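Nucleoporin NUP159 (Saccharomyces cerevisiae, PDB 1XIP) works as a nuclear pore component whose N-terminal beta-propeller, the domain described here, functions in mRNA export by tethering the helicase Dbp5 to the pore. Local coordinates at residues D16-K20 against I377-H382; L68-T73 against S374-V378; D265-G271 against C301-S306; Y278-L284 against V294-S300. The contacts are given in a common frame with arbitrary orientation. Residues are numbered along the deposited sequence.

The four contacts cover the ring closure of a seven-bladed beta-propeller and the blade preceding it. Contacts 1 and 2 share Ile377 and Val378 of strand 374-381, their centres about 15 Å apart: contact 1 adds an N-terminal strand to its edge, while contact 2 docks a helix of the first blade on its face. Contact 4 lies within the neighbouring blade and contact 3 packs the linker entering that blade on one of its turns, their centres about 11 Å apart, with a probable hydrogen bond between Ser306 N and Leu297 O (2.8 Å). The two blades meet, among other places, where Leu380 CD2 of contact 1 approaches Leu284 CD1 of contact 4 at 3.7 Å. The Dbp5-interacting region spans the whole domain.

Contact 1 of 4, residues D16-K20 against I377-H382; sequences DFGFK and IVGLFH
Phe19 and Leu380 form the apolar centre of a beta-propeller ring closure, the Velcro arrangement in which a strand from the N-terminal end of the domain (18-26) is added as outermost strand to the blade built from the C-terminal end (374-381). With Phe19 in m and Leu380 in t,p, Leu380 CD1 lies over the Phe19 ring in a CH-pi contact, 4.0 Å from the centroid and 10° off the normal. The same methyl meets the edge of the Phe17 ring, 4.2 Å from Phe17 CD2. This side of the sheet faces the preceding blade, whose Leu287 and Ile288 touch Leu380 and Phe17.

The strands run antiparallel, at 143° and 4.4 Å between axes. Phe19 and Leu380 are a non-hydrogen-bonded pair (CA-CA 4.5 Å), Lys20 and Gly379 a hydrogen-bonded pair (4.9 Å). On the Lys20 side of the sheet, the Phe381 ring (chi1 p) lies with one face over Gly18 CA, where a beta carbon would clash with it.

Backbone bonds form the polar edge: Lys20 N to Gly379 O (2.7 Å), Gly379 N to Lys20 O (2.9 Å) and, near the chain end, Phe381 N to Gly18 O (2.8 Å, nearly linear at 175°).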
loop_
_atom_site.group_PDB
_atom_site.type_symbol
_atom_site.label_atom_id
_atom_site.label_comp_id
_atom_site.label_asym_id
_atom_site.label_seq_id
_atom_site.Cartn_x
_atom_site.Cartn_y
_atom_site.Cartn_z
ATOM N N ASP A 16 21.709 -13.468 -1.028
ATOM C CA ASP A 16 21.776 -12.782 0.264
ATOM C C ASP A 16 20.400 -12.321 0.752
ATOM O O ASP A 16 20.280 -11.769 1.836
ATOM C CB ASP A 16 22.714 -11.578 0.185
ATOM C CG ASP A 16 24.068 -11.926 -0.384
ATOM O OD1 ASP A 16 24.628 -11.076 -1.106
ATOM O OD2 ASP A 16 24.658 -13.009 -0.157
ATOM N N PHE A 17 19.378 -12.543 -0.065
ATOM C CA PHE A 17 18.027 -12.106 0.244
ATOM C C PHE A 17 17.098 -13.285 0.259
ATOM O O PHE A 17 17.175 -14.160 -0.616
ATOM C CB PHE A 17 17.523 -11.108 -0.796
ATOM C CG PHE A 17 17.963 -9.707 -0.540
ATOM C CD1 PHE A 17 18.942 -9.106 -1.348
ATOM C CD2 PHE A 17 17.422 -8.976 0.519
ATOM C CE1 PHE A 17 19.369 -7.790 -1.101
ATOM C CE2 PHE A 17 17.839 -7.667 0.773
ATOM C CZ PHE A 17 18.812 -7.075 -0.038
ATOM N N GLY A 18 16.210 -13.300 1.249
ATOM C CA GLY A 18 15.122 -14.256 1.270
ATOM C C GLY A 18 14.071 -13.968 2.317
ATOM O O GLY A 18 14.319 -13.233 3.287
ATOM N N PHE A 19 12.894 -14.558 2.117
ATOM C CA PHE A 19 11.834 -14.528 3.102
ATOM C C PHE A 19 11.795 -15.840 3.875
ATOM O O PHE A 19 12.058 -16.904 3.321
ATOM C CB PHE A 19 10.502 -14.274 2.424
ATOM C CG PHE A 19 10.380 -12.905 1.814
ATOM C CD1 PHE A 19 9.945 -11.815 2.578
ATOM C CD2 PHE A 19 10.677 -12.701 0.471
ATOM C CE1 PHE A 19 9.813 -10.542 2.005
ATOM C CE2 PHE A 19 10.552 -11.455 -0.100
ATOM C CZ PHE A 19 10.112 -10.366 0.667
ATOM N N LYS A 20 11.504 -15.742 5.169
ATOM C CA LYS A 20 11.266 -16.906 6.012
ATOM C C LYS A 20 9.811 -16.869 6.452
ATOM O O LYS A 20 9.392 -15.932 7.137
ATOM C CB LYS A 20 12.190 -16.890 7.230
ATOM C CG LYS A 20 12.686 -18.267 7.636
ATOM C CD LYS A 20 11.779 -18.926 8.694
ATOM C CE LYS A 20 11.892 -20.465 8.656
ATOM N NZ LYS A 20 12.684 -21.041 9.805
ATOM N N ILE A 377 2.853 -13.724 8.527
ATOM C CA ILE A 377 4.094 -13.081 8.961
ATOM C C ILE A 377 5.272 -13.657 8.199
ATOM O O ILE A 377 5.462 -14.877 8.151
ATOM C CB ILE A 377 4.346 -13.219 10.485
ATOM C CG1 ILE A 377 3.250 -12.528 11.300
ATOM C CG2 ILE A 377 5.727 -12.637 10.850
ATOM C CD1 ILE A 377 3.460 -12.631 12.802
ATOM N N VAL A 378 6.068 -12.761 7.622
ATOM C CA VAL A 378 7.184 -13.139 6.774
ATOM C C VAL A 378 8.448 -12.360 7.204
ATOM O O VAL A 378 8.482 -11.127 7.178
ATOM C CB VAL A 378 6.822 -12.895 5.270
ATOM C CG1 VAL A 378 7.967 -13.147 4.409
ATOM C CG2 VAL A 378 5.694 -13.798 4.835
ATOM N N GLY A 379 9.471 -13.076 7.636
ATOM C CA GLY A 379 10.721 -12.431 7.986
ATOM C C GLY A 379 11.611 -12.270 6.770
ATOM O O GLY A 379 11.916 -13.254 6.102
ATOM N N LEU A 380 12.021 -11.041 6.466
ATOM C CA LEU A 380 12.966 -10.826 5.371
ATOM C C LEU A 380 14.376 -10.806 5.917
ATOM O O LEU A 380 14.698 -9.985 6.771
ATOM C CB LEU A 380 12.670 -9.538 4.584
ATOM C CG LEU A 380 13.698 -9.160 3.492
ATOM C CD1 LEU A 380 13.764 -10.171 2.322
ATOM C CD2 LEU A 380 13.462 -7.730 2.969
ATOM N N PHE A 381 15.210 -11.721 5.426
ATOM C CA PHE A 381 16.548 -11.873 5.973
ATOM C C PHE A 381 17.653 -11.243 5.117
ATOM O O PHE A 381 17.471 -11.005 3.909
ATOM C CB PHE A 381 16.847 -13.338 6.328
ATOM C CG PHE A 381 17.108 -14.228 5.137
ATOM C CD1 PHE A 381 18.331 -14.171 4.444
ATOM C CD2 PHE A 381 16.154 -15.161 4.731
ATOM C CE1 PHE A 381 18.590 -15.014 3.336
ATOM C CE2 PHE A 381 16.400 -16.014 3.632
ATOM C CZ PHE A 381 17.622 -15.934 2.932
ATOM N N HIS A 382 18.775 -10.953 5.790
ATOM C CA HIS A 382 20.027 -10.440 5.201
ATOM C C HIS A 382 19.836 -9.666 3.884
ATOM O O HIS A 382 19.626 -8.448 3.883
ATOM C CB HIS A 382 21.046 -11.588 5.037
ATOM C CG HIS A 382 22.454 -11.131 4.798
ATOM N ND1 HIS A 382 22.782 -9.822 4.504
ATOM C CD2 HIS A 382 23.624 -11.816 4.805
ATOM C CE1 HIS A 382 24.091 -9.720 4.351
ATOM N NE2 HIS A 382 24.625 -10.916 4.524
#

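Contact 2 of 4, residues L68-T73 against S374-V378; sequences LRDHIT and SLQIV
This is an apolar helix-on-sheet contact between the first and last blades of the beta-propeller. Helix 65-73 is inserted between the third and fourth strands of the first blade, and its last turns, residues 68-73, rest on strand 374-378 of the blade that closes the ring. Helix and strand axes cross almost perpendicularly, at -92°, with a closest approach of 9.1 Å, so only a few side chains fill the gap.

Strand alternation decides which ones. Leu375 and Ile377 point toward the helix, whereas Gln376 points away, to the other face of the sheet, where its NE2 is hydrogen-bonded to Val324 O. From the helix, Ile72 (m,m) points toward the strand, and its CA lies 7.4 Å from that of Ile377. It bridges both strand residues: Ile72 CD1 is 4.1 Å from Leu375 CD2, and Ile72 CG2 is 3.8 Å from Ile377 CD1. One turn earlier, Leu68 (t,p) brings its CD2 to 4.3 Å from Leu375 CD1. Ile377, extended in m,t, pushes its CD1 up against the helix backbone, 4.0 Å from Arg69 CA. Tyr367 on the adjacent strand 365-370 borders the patch, touching Leu68, Arg69, Leu375 and Ile377.

At the end of the helix, Thr73 adopts rotamer p, turning its hydroxyl back so that Thr73 OG1 donates to Arg69 O at 2.8 Å, the same carbonyl that accepts from Thr73 N at 3.0 Å.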
loop_
_atom_site.group_PDB
_atom_site.type_symbol
_atom_site.label_atom_id
_atom_site.label_comp_id
_atom_site.label_asym_id
_atom_site.label_seq_id
_atom_site.Cartn_x
_atom_site.Cartn_y
_atom_site.Cartn_z
ATOM N N LEU A 68 -0.381 -11.056 18.820
ATOM C CA LEU A 68 -0.590 -11.426 17.434
ATOM C C LEU A 68 0.590 -12.231 16.898
ATOM O O LEU A 68 0.409 -13.254 16.243
ATOM C CB LEU A 68 -0.825 -10.178 16.597
ATOM C CG LEU A 68 -1.012 -10.348 15.100
ATOM C CD1 LEU A 68 -2.253 -11.162 14.810
ATOM C CD2 LEU A 68 -1.055 -8.956 14.421
ATOM N N ARG A 69 1.800 -11.777 17.201
ATOM C CA ARG A 69 2.985 -12.515 16.809
ATOM C C ARG A 69 2.897 -13.957 17.309
ATOM O O ARG A 69 3.003 -14.887 16.522
ATOM C CB ARG A 69 4.250 -11.832 17.317
ATOM C CG ARG A 69 5.503 -12.261 16.583
ATOM C CD ARG A 69 6.516 -12.947 17.489
ATOM N NE ARG A 69 7.479 -13.810 16.785
ATOM C CZ ARG A 69 8.743 -13.468 16.501
ATOM N NH1 ARG A 69 9.204 -12.259 16.832
ATOM N NH2 ARG A 69 9.543 -14.335 15.877
ATOM N N ASP A 70 2.649 -14.123 18.607
ATOM C CA ASP A 70 2.636 -15.425 19.262
ATOM C C ASP A 70 1.507 -16.320 18.768
ATOM O O ASP A 70 1.669 -17.543 18.668
ATOM C CB ASP A 70 2.512 -15.241 20.769
ATOM C CG ASP A 70 3.804 -14.785 21.415
ATOM O OD1 ASP A 70 4.817 -14.611 20.704
ATOM O OD2 ASP A 70 3.903 -14.560 22.647
ATOM N N HIS A 71 0.359 -15.710 18.487
ATOM C CA HIS A 71 -0.784 -16.431 17.935
ATOM C C HIS A 71 -0.441 -17.039 16.567
ATOM O O HIS A 71 -0.767 -18.189 16.279
ATOM C CB HIS A 71 -2.009 -15.511 17.828
ATOM C CG HIS A 71 -3.199 -16.166 17.202
ATOM N ND1 HIS A 71 -3.878 -17.215 17.798
ATOM C CD2 HIS A 71 -3.829 -15.933 16.025
ATOM C CE1 HIS A 71 -4.873 -17.593 17.015
ATOM N NE2 HIS A 71 -4.864 -16.833 15.932
ATOM N N ILE A 72 0.233 -16.256 15.735
ATOM C CA ILE A 72 0.546 -16.669 14.376
ATOM C C ILE A 72 1.680 -17.702 14.332
ATOM O O ILE A 72 1.616 -18.665 13.574
ATOM C CB ILE A 72 0.913 -15.437 13.530
ATOM C CG1 ILE A 72 -0.266 -14.461 13.421
ATOM C CG2 ILE A 72 1.471 -15.851 12.185
ATOM C CD1 ILE A 72 -1.383 -14.888 12.514
ATOM N N THR A 73 2.705 -17.506 15.155
ATOM C CA THR A 73 3.913 -18.325 15.080
ATOM C C THR A 73 3.884 -19.604 15.923
ATOM O O THR A 73 4.488 -20.612 15.549
ATOM C CB THR A 73 5.186 -17.475 15.360
ATOM O OG1 THR A 73 5.070 -16.790 16.614
ATOM C CG2 THR A 73 5.282 -16.350 14.359
ATOM N N SER A 374 -7.109 -13.347 6.729
ATOM C CA SER A 374 -5.947 -14.129 7.087
ATOM C C SER A 374 -4.737 -13.223 7.171
ATOM O O SER A 374 -4.605 -12.285 6.382
ATOM C CB SER A 374 -5.721 -15.230 6.067
ATOM O OG SER A 374 -4.828 -16.197 6.589
ATOM N N LEU A 375 -3.869 -13.490 8.144
ATOM C CA LEU A 375 -2.662 -12.708 8.326
ATOM C C LEU A 375 -1.454 -13.602 8.224
ATOM O O LEU A 375 -1.399 -14.667 8.831
ATOM C CB LEU A 375 -2.659 -11.963 9.678
ATOM C CG LEU A 375 -1.526 -10.914 9.826
ATOM C CD1 LEU A 375 -2.053 -9.621 10.281
ATOM C CD2 LEU A 375 -0.423 -11.359 10.734
ATOM N N GLN A 376 -0.472 -13.133 7.477
ATOM C CA GLN A 376 0.761 -13.848 7.246
ATOM C C GLN A 376 1.937 -13.042 7.837
ATOM O O GLN A 376 1.992 -11.806 7.682
ATOM C CB GLN A 376 0.931 -14.001 5.756
ATOM C CG GLN A 376 2.142 -14.736 5.335
ATOM C CD GLN A 376 2.329 -14.740 3.814
ATOM O OE1 GLN A 376 1.545 -14.107 3.067
ATOM N NE2 GLN A 376 3.367 -15.448 3.349
ATOM N N ILE A 377 2.853 -13.724 8.527
ATOM C CA ILE A 377 4.094 -13.081 8.961
ATOM C C ILE A 377 5.272 -13.657 8.199
ATOM O O ILE A 377 5.462 -14.877 8.151
ATOM C CB ILE A 377 4.346 -13.219 10.485
ATOM C CG1 ILE A 377 3.250 -12.528 11.300
ATOM C CG2 ILE A 377 5.727 -12.637 10.850
ATOM C CD1 ILE A 377 3.460 -12.631 12.802
ATOM N N VAL A 378 6.068 -12.761 7.622
ATOM C CA VAL A 378 7.184 -13.139 6.774
ATOM C C VAL A 378 8.448 -12.360 7.204
ATOM O O VAL A 378 8.482 -11.127 7.178
ATOM C CB VAL A 378 6.822 -12.895 5.270
ATOM C CG1 VAL A 378 7.967 -13.147 4.409
ATOM C CG2 VAL A 378 5.694 -13.798 4.835
#

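Contact 3 of 4, residues D265-G271 against C301-S306; sequences DITPPFG and CSSEVS
Asp265 begins the loop that leaves strand 257-263; its CA-to-CB bond points sideways to residues 301-306, and OD2 is hydrogen-bonded to Thr11 OG1. Ile266 then passes Ser306, their CA atoms 5.6 Å apart and Ile266 CA 3.4 Å from Ser306 OG. Thr267 turns the chain with left-handed backbone angles (53/55), and its N donates to Ser306 OG at 3.0 Å, the serine side chain being in rotamer m. Pro268 lays its ring beside Glu304, with CG 3.5 Å from Glu304 OE2. Its carbonyl receives a weak bond from Ser302 OG (3.0 Å) and a bond from a water (3.2 Å) that accepts from Ser303 N at 2.6 Å. Ser302 OG in turn accepts from Glu304 N (3.0 Å), forming an ST turn.

Pro269 is the centre of an inverse gamma turn, closed by Phe270 N to Pro268 O at 3.0 Å, and its CA makes a CH...O contact of 3.1 Å with Cys301 O. Gly271 N donates to that Cys301 carbonyl at 3.1 Å; a beta carbon on Gly271 would collide with the same oxygen. Residues 268-271 form a PXFG repeat, a class of sequence usually disordered in nucleoporins but here folded. The whole is loop-on-loop packing at one end of a beta-propeller, where the linker from one blade to the next lies against a turn between two strands of the blade it enters.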
loop_
_atom_site.group_PDB
_atom_site.type_symbol
_atom_site.label_atom_id
_atom_site.label_comp_id
_atom_site.label_asym_id
_atom_site.label_seq_id
_atom_site.Cartn_x
_atom_site.Cartn_y
_atom_site.Cartn_z
ATOM N N ASP A 265 8.560 -8.178 -13.605
ATOM C CA ASP A 265 8.877 -8.936 -12.377
ATOM C C ASP A 265 8.449 -8.279 -11.072
ATOM O O ASP A 265 8.759 -8.786 -9.993
ATOM C CB ASP A 265 10.373 -9.296 -12.293
ATOM C CG ASP A 265 10.825 -10.228 -13.407
ATOM O OD1 ASP A 265 10.013 -11.086 -13.864
ATOM O OD2 ASP A 265 11.988 -10.174 -13.879
ATOM N N ILE A 266 7.760 -7.152 -11.155
ATOM C CA ILE A 266 7.166 -6.580 -9.965
ATOM C C ILE A 266 5.689 -6.895 -9.981
ATOM O O ILE A 266 4.963 -6.431 -10.868
ATOM C CB ILE A 266 7.388 -5.062 -9.880
ATOM C CG1 ILE A 266 8.849 -4.748 -9.563
ATOM C CG2 ILE A 266 6.499 -4.478 -8.807
ATOM C CD1 ILE A 266 9.180 -3.281 -9.589
ATOM N N THR A 267 5.249 -7.706 -9.022
ATOM C CA THR A 267 3.827 -7.857 -8.731
ATOM C C THR A 267 2.968 -8.209 -9.952
ATOM O O THR A 267 2.030 -7.478 -10.253
ATOM C CB THR A 267 3.239 -6.558 -8.153
ATOM O OG1 THR A 267 4.040 -6.109 -7.055
ATOM C CG2 THR A 267 1.860 -6.808 -7.607
ATOM N N PRO A 268 3.275 -9.281 -10.679
ATOM C CA PRO A 268 2.436 -9.654 -11.822
ATOM C C PRO A 268 0.939 -9.825 -11.449
ATOM O O PRO A 268 0.607 -10.539 -10.490
ATOM C CB PRO A 268 3.047 -10.980 -12.286
ATOM C CG PRO A 268 4.053 -11.395 -11.236
ATOM C CD PRO A 268 4.440 -10.185 -10.520
ATOM N N PRO A 269 0.045 -9.194 -12.212
ATOM C CA PRO A 269 -1.362 -9.095 -11.842
ATOM C C PRO A 269 -2.211 -10.288 -12.251
ATOM O O PRO A 269 -3.019 -10.159 -13.173
ATOM C CB PRO A 269 -1.815 -7.858 -12.604
ATOM C CG PRO A 269 -0.993 -7.854 -13.810
ATOM C CD PRO A 269 0.310 -8.528 -13.496
ATOM N N PHE A 270 -2.052 -11.418 -11.562
ATOM C CA PHE A 270 -2.852 -12.615 -11.826
ATOM C C PHE A 270 -4.090 -12.701 -10.938
ATOM O O PHE A 270 -4.768 -13.735 -10.891
ATOM C CB PHE A 270 -1.987 -13.872 -11.672
ATOM C CG PHE A 270 -0.971 -14.031 -12.767
ATOM C CD1 PHE A 270 -1.308 -14.652 -13.968
ATOM C CD2 PHE A 270 0.319 -13.516 -12.619
ATOM C CE1 PHE A 270 -0.364 -14.770 -15.007
ATOM C CE2 PHE A 270 1.265 -13.632 -13.647
ATOM C CZ PHE A 270 0.923 -14.260 -14.845
ATOM N N GLY A 271 -4.402 -11.618 -10.243
ATOM C CA GLY A 271 -5.523 -11.614 -9.322
ATOM C C GLY A 271 -6.855 -11.962 -9.974
ATOM O O GLY A 271 -7.078 -11.645 -11.148
ATOM N N CYS A 301 -3.759 -6.486 -6.849
ATOM C CA CYS A 301 -4.077 -7.324 -8.010
ATOM C C CYS A 301 -3.158 -8.490 -8.194
ATOM O O CYS A 301 -3.090 -9.026 -9.292
ATOM C CB CYS A 301 -4.045 -6.496 -9.285
ATOM S SG CYS A 301 -5.411 -5.380 -9.268
ATOM N N SER A 302 -2.455 -8.900 -7.142
ATOM C CA SER A 302 -1.431 -9.925 -7.299
ATOM C C SER A 302 -1.203 -10.684 -6.006
ATOM O O SER A 302 -1.488 -10.176 -4.929
ATOM C CB SER A 302 -0.138 -9.255 -7.793
ATOM O OG SER A 302 1.025 -10.030 -7.551
ATOM N N SER A 303 -0.677 -11.897 -6.113
ATOM C CA SER A 303 -0.379 -12.717 -4.939
ATOM C C SER A 303 1.104 -12.744 -4.651
ATOM O O SER A 303 1.553 -13.452 -3.752
ATOM C CB SER A 303 -0.866 -14.130 -5.143
ATOM O OG SER A 303 -1.976 -14.122 -6.013
ATOM N N GLU A 304 1.874 -11.982 -5.423
ATOM C CA GLU A 304 3.310 -12.023 -5.278
ATOM C C GLU A 304 3.849 -10.812 -4.553
ATOM O O GLU A 304 3.268 -9.731 -4.603
ATOM C CB GLU A 304 3.994 -12.231 -6.626
ATOM C CG GLU A 304 4.012 -13.696 -7.059
ATOM C CD GLU A 304 4.483 -13.863 -8.492
ATOM O OE1 GLU A 304 5.661 -13.511 -8.786
ATOM O OE2 GLU A 304 3.676 -14.330 -9.341
ATOM N N VAL A 305 4.958 -11.016 -3.853
ATOM C CA VAL A 305 5.615 -9.953 -3.134
ATOM C C VAL A 305 7.009 -9.737 -3.732
ATOM O O VAL A 305 7.812 -10.663 -3.804
ATOM C CB VAL A 305 5.684 -10.281 -1.616
ATOM C CG1 VAL A 305 6.399 -9.192 -0.857
ATOM C CG2 VAL A 305 4.275 -10.505 -1.046
ATOM N N SER A 306 7.282 -8.513 -4.168
ATOM C CA SER A 306 8.540 -8.194 -4.826
ATOM C C SER A 306 9.497 -7.463 -3.927
ATOM O O SER A 306 9.100 -6.919 -2.901
ATOM C CB SER A 306 8.285 -7.345 -6.062
ATOM O OG SER A 306 7.204 -7.879 -6.788
HETATM O O HOH W 1 -0.551 -12.770 -8.589
#

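Contact 4 of 4, residues Y278-L284 against V294-S300; sequences YMYKVTL and VNVLASS
Val294, already within strand 292-299, exchanges two backbone bonds with Leu284: Leu284 N to Val294 O (2.9 Å) and Val294 N to Leu284 O (3.2 Å). Asn295, opposite Thr283 in a non-hydrogen-bonded pair (CA-CA 4.7 Å), accepts from Thr283 OG1 through OD1 at 3.1 Å. Val296 exchanges backbone bonds with Val282 (3.0 Å from Val282 N to Val296 O, 2.9 Å from Val296 N to Val282 O), and its CG2 packs 4.2 Å from Leu284 CD1. Leu297 CD2 lies 3.9 Å from Lys281 CG and 4.1 Å from CG of selenomethionine Met279. At Ala298, whose small CB is 4.1 Å from Tyr280 CB, Tyr280 N donates to Ala298 O (2.7 Å). Beyond Ser299, paired with Met279, Ser300 N donates to Tyr278 O at 3.1 Å.

The strands run antiparallel at 160°, axes 4.6 Å apart. Met279 and Lys281 face strand 215-221, Tyr280 and Val282 strand 337-343: a beta hairpin forming the inner part of a propeller blade, wedged between its two neighbours.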
loop_
_atom_site.group_PDB
_atom_site.type_symbol
_atom_site.label_atom_id
_atom_site.label_comp_id
_atom_site.label_asym_id
_atom_site.label_seq_id
_atom_site.Cartn_x
_atom_site.Cartn_y
_atom_site.Cartn_z
ATOM N N TYR A 278 -3.946 -0.703 -6.296
ATOM C CA TYR A 278 -3.133 -0.036 -5.291
ATOM C C TYR A 278 -1.863 -0.833 -5.025
ATOM O O TYR A 278 -1.885 -2.061 -4.962
ATOM C CB TYR A 278 -3.927 0.213 -3.994
ATOM C CG TYR A 278 -3.083 0.825 -2.899
ATOM C CD1 TYR A 278 -2.675 2.159 -2.967
ATOM C CD2 TYR A 278 -2.675 0.059 -1.801
ATOM C CE1 TYR A 278 -1.870 2.710 -1.981
ATOM C CE2 TYR A 278 -1.870 0.587 -0.815
ATOM C CZ TYR A 278 -1.460 1.911 -0.906
ATOM O OH TYR A 278 -0.656 2.444 0.080
HETATM N N MSE A 279 -0.757 -0.119 -4.897
HETATM C CA MSE A 279 0.542 -0.729 -4.677
HETATM C C MSE A 279 0.943 -0.561 -3.219
HETATM O O MSE A 279 1.087 0.566 -2.758
HETATM C CB MSE A 279 1.586 -0.066 -5.594
HETATM C CG MSE A 279 2.976 -0.686 -5.536
HETATM SE SE MSE A 279 3.056 -2.494 -6.334
HETATM C CE MSE A 279 2.426 -2.080 -8.135
ATOM N N TYR A 280 1.118 -1.681 -2.512
ATOM C CA TYR A 280 1.579 -1.687 -1.117
ATOM C C TYR A 280 3.096 -1.555 -1.044
ATOM O O TYR A 280 3.805 -2.231 -1.781
ATOM C CB TYR A 280 1.098 -2.957 -0.397
ATOM C CG TYR A 280 -0.406 -3.026 -0.310
ATOM C CD1 TYR A 280 -1.087 -2.454 0.762
ATOM C CD2 TYR A 280 -1.154 -3.608 -1.328
ATOM C CE1 TYR A 280 -2.455 -2.488 0.832
ATOM C CE2 TYR A 280 -2.521 -3.633 -1.276
ATOM C CZ TYR A 280 -3.173 -3.069 -0.194
ATOM O OH TYR A 280 -4.554 -3.106 -0.126
ATOM N N LYS A 281 3.581 -0.655 -0.190
ATOM C CA LYS A 281 5.009 -0.414 -0.044
ATOM C C LYS A 281 5.457 -0.324 1.420
ATOM O O LYS A 281 4.885 0.396 2.230
ATOM C CB LYS A 281 5.457 0.831 -0.814
ATOM C CG LYS A 281 6.979 1.045 -0.814
ATOM C CD LYS A 281 7.373 2.496 -1.098
ATOM C CE LYS A 281 6.780 3.487 -0.081
ATOM N NZ LYS A 281 6.746 4.913 -0.574
ATOM N N VAL A 282 6.495 -1.086 1.727
ATOM C CA VAL A 282 7.123 -1.080 3.018
ATOM C C VAL A 282 8.593 -0.777 2.769
ATOM O O VAL A 282 9.205 -1.345 1.875
ATOM C CB VAL A 282 6.943 -2.433 3.688
ATOM C CG1 VAL A 282 8.105 -2.750 4.590
ATOM C CG2 VAL A 282 5.648 -2.455 4.457
ATOM N N THR A 283 9.145 0.148 3.542
ATOM C CA THR A 283 10.511 0.594 3.335
ATOM C C THR A 283 11.389 0.165 4.492
ATOM O O THR A 283 11.085 0.450 5.642
ATOM C CB THR A 283 10.553 2.112 3.180
ATOM O OG1 THR A 283 9.684 2.516 2.111
ATOM C CG2 THR A 283 11.926 2.555 2.741
ATOM N N LEU A 284 12.475 -0.541 4.174
ATOM C CA LEU A 284 13.482 -0.945 5.163
ATOM C C LEU A 284 14.825 -0.301 4.831
ATOM O O LEU A 284 15.682 -0.924 4.197
ATOM C CB LEU A 284 13.618 -2.472 5.226
ATOM C CG LEU A 284 12.313 -3.254 5.166
ATOM C CD1 LEU A 284 12.582 -4.725 4.994
ATOM C CD2 LEU A 284 11.503 -3.002 6.414
ATOM N N VAL A 294 15.702 -0.958 0.986
ATOM C CA VAL A 294 14.986 -2.022 0.324
ATOM C C VAL A 294 13.488 -1.736 0.436
ATOM O O VAL A 294 12.991 -1.446 1.507
ATOM C CB VAL A 294 15.322 -3.368 0.992
ATOM C CG1 VAL A 294 14.615 -4.501 0.310
ATOM C CG2 VAL A 294 16.811 -3.597 0.961
ATOM N N ASN A 295 12.774 -1.791 -0.675
ATOM C CA ASN A 295 11.318 -1.683 -0.643
ATOM C C ASN A 295 10.646 -2.979 -0.972
ATOM O O ASN A 295 10.858 -3.528 -2.034
ATOM C CB ASN A 295 10.833 -0.615 -1.601
ATOM C CG ASN A 295 11.475 0.682 -1.354
ATOM O OD1 ASN A 295 11.175 1.345 -0.371
ATOM N ND2 ASN A 295 12.405 1.055 -2.217
ATOM N N VAL A 296 9.832 -3.462 -0.045
ATOM C CA VAL A 296 8.998 -4.632 -0.258
ATOM C C VAL A 296 7.689 -4.167 -0.856
ATOM O O VAL A 296 7.056 -3.234 -0.341
ATOM C CB VAL A 296 8.713 -5.355 1.055
ATOM C CG1 VAL A 296 7.915 -6.601 0.813
ATOM C CG2 VAL A 296 10.030 -5.691 1.769
ATOM N N LEU A 297 7.290 -4.819 -1.952
ATOM C CA LEU A 297 6.106 -4.406 -2.704
ATOM C C LEU A 297 5.100 -5.526 -2.909
ATOM O O LEU A 297 5.470 -6.679 -3.095
ATOM C CB LEU A 297 6.510 -3.816 -4.053
ATOM C CG LEU A 297 7.454 -2.636 -3.991
ATOM C CD1 LEU A 297 8.340 -2.626 -5.200
ATOM C CD2 LEU A 297 6.639 -1.372 -3.891
ATOM N N ALA A 298 3.824 -5.165 -2.865
ATOM C CA ALA A 298 2.728 -6.090 -3.058
ATOM C C ALA A 298 1.629 -5.304 -3.697
ATOM O O ALA A 298 1.674 -4.066 -3.731
ATOM C CB ALA A 298 2.262 -6.629 -1.743
ATOM N N SER A 299 0.618 -6.004 -4.189
ATOM C CA SER A 299 -0.373 -5.372 -5.026
ATOM C C SER A 299 -1.732 -5.926 -4.699
ATOM O O SER A 299 -1.853 -7.104 -4.370
ATOM C CB SER A 299 -0.028 -5.659 -6.481
ATOM O OG SER A 299 -0.933 -5.075 -7.394
ATOM N N SER A 300 -2.754 -5.071 -4.789
ATOM C CA SER A 300 -4.153 -5.492 -4.655
ATOM C C SER A 300 -4.546 -6.466 -5.774
ATOM O O SER A 300 -5.514 -7.227 -5.648
ATOM C CB SER A 300 -5.101 -4.269 -4.618
ATOM O OG SER A 300 -5.140 -3.544 -5.858
#